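Tautomerase (Bordetella trematum, PDB 6VVR) belongs to the tautomerase superfamily, the MIF clan of enzymes built from paired beta-alpha-beta units, and assembles as a trimer. Local coordinates at residues G70-V73 with E74-A77. Residues are numbered along the deposited sequence; the frame is centred on the assembly and turned at random.
Sequences GRTV and ELKA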
loop_
_atom_site.group_PDB
_atom_site.type_symbol
_atom_site.label_atom_id
_atom_site.label_comp_id
_atom_site.label_asym_id
_atom_site.label_seq_id
_atom_site.Cartn_x
_atom_site.Cartn_y
_atom_site.Cartn_z
ATOM N N GLY A 70 -4.399 6.512 17.460
ATOM C CA GLY A 70 -5.037 7.192 18.572
ATOM C C GLY A 70 -6.518 7.457 18.407
ATOM O O GLY A 70 -7.159 7.896 19.370
ATOM N N ARG A 71 -7.088 7.238 17.229
ATOM C CA ARG A 71 -8.520 7.447 17.078
ATOM C C ARG A 71 -9.264 6.347 17.821
ATOM O O ARG A 71 -8.833 5.192 17.842
ATOM C CB ARG A 71 -8.916 7.466 15.598
ATOM C CG ARG A 71 -8.939 8.865 14.971
ATOM C CD ARG A 71 -7.558 9.289 14.485
ATOM N NE ARG A 71 -7.592 10.564 13.763
ATOM C CZ ARG A 71 -6.647 10.964 12.911
ATOM N NH1 ARG A 71 -5.603 10.185 12.669
ATOM N NH2 ARG A 71 -6.751 12.134 12.280
ATOM N N THR A 72 -10.369 6.716 18.464
ATOM C CA THR A 72 -11.180 5.722 19.151
ATOM C C THR A 72 -11.723 4.692 18.161
ATOM O O THR A 72 -11.812 4.935 16.957
ATOM C CB THR A 72 -12.353 6.386 19.859
ATOM O OG1 THR A 72 -13.180 7.046 18.892
ATOM C CG2 THR A 72 -11.853 7.392 20.873
ATOM N N VAL A 73 -12.123 3.536 18.699
ATOM C CA VAL A 73 -12.817 2.536 17.888
ATOM C C VAL A 73 -14.030 3.153 17.206
ATOM O O VAL A 73 -14.333 2.852 16.046
ATOM C CB VAL A 73 -13.213 1.328 18.759
ATOM C CG1 VAL A 73 -14.169 0.406 18.010
ATOM C CG2 VAL A 73 -11.970 0.566 19.200
ATOM N N GLU A 74 -14.734 4.043 17.910
ATOM C CA GLU A 74 -15.959 4.628 17.370
ATOM C C GLU A 74 -15.665 5.559 16.198
ATOM O O GLU A 74 -16.376 5.536 15.187
ATOM C CB GLU A 74 -16.713 5.372 18.476
ATOM C CG GLU A 74 -17.999 6.049 18.015
ATOM C CD GLU A 74 -19.037 6.104 19.126
ATOM O OE1 GLU A 74 -18.633 6.013 20.306
ATOM O OE2 GLU A 74 -20.248 6.222 18.828
ATOM N N LEU A 75 -14.621 6.384 16.313
ATOM C CA LEU A 75 -14.249 7.249 15.196
ATOM C C LEU A 75 -13.750 6.425 14.014
ATOM O O LEU A 75 -14.072 6.728 12.859
ATOM C CB LEU A 75 -13.184 8.255 15.637
ATOM C CG LEU A 75 -13.652 9.463 16.455
ATOM C CD1 LEU A 75 -12.517 10.458 16.601
ATOM C CD2 LEU A 75 -14.858 10.119 15.797
ATOM N N LYS A 76 -12.965 5.377 14.286
ATOM C CA LYS A 76 -12.527 4.482 13.217
ATOM C C LYS A 76 -13.723 3.858 12.517
ATOM O O LYS A 76 -13.740 3.733 11.290
ATOM C CB LYS A 76 -11.626 3.386 13.775
ATOM C CG LYS A 76 -10.193 3.783 14.057
ATOM C CD LYS A 76 -9.619 2.762 15.043
ATOM C CE LYS A 76 -8.118 2.733 15.049
ATOM N NZ LYS A 76 -7.619 1.603 15.899
ATOM N N ALA A 77 -14.730 3.435 13.294
ATOM C CA ALA A 77 -15.935 2.866 12.699
ATOM C C ALA A 77 -16.664 3.894 11.843
ATOM O O ALA A 77 -17.097 3.588 10.726
ATOM C CB ALA A 77 -16.855 2.317 13.792
#
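T72 caps the helix that begins at V73: its OG1 accepts from L75 N at 3.0 Å along a nearly straight line, with an N-H...O angle of 163°. With chi1 at 61°, OG1 is close to both the N and the C of its own backbone, turning the hydroxyl to the N-H of L75 at the open end of the helix, where T72 OG1 also lies 3.5 Å from L75 CG. Two backbone bonds close that turn, K76 N to T72 O at 2.9 Å and A77 N to V73 O at 2.8 Å. The helix, 73-91, follows strand 61-68 and leads on to strand 98-105, which lies parallel to and beside strand 61-68, making the beta-alpha-beta unit of the MIF-like fold; at its start T72 exemplifies N-capping, a side-chain acceptor serving a first-turn N-H that has no carbonyl one turn earlier within the helix. Around the cap, the aliphatic part of K76 runs extended alongside the carbonyls of R71 and T72, its CG lying 3.5 Å from T72 O and 4.2 Å from R71 CB, and its CE 3.8 Å from R71 O. This course carries the buried lysine's NZ to salt bridges with D104 and with D109 of a second subunit, whose T108 packs on V73 and K76. R71 sets its CG 4.2 Å from L75 CD1, then bends at chi2 (85°) and leads its guanidinium away from the turn, where R71 NH1 is hydrogen-bonded to I68 O at the end of the preceding strand.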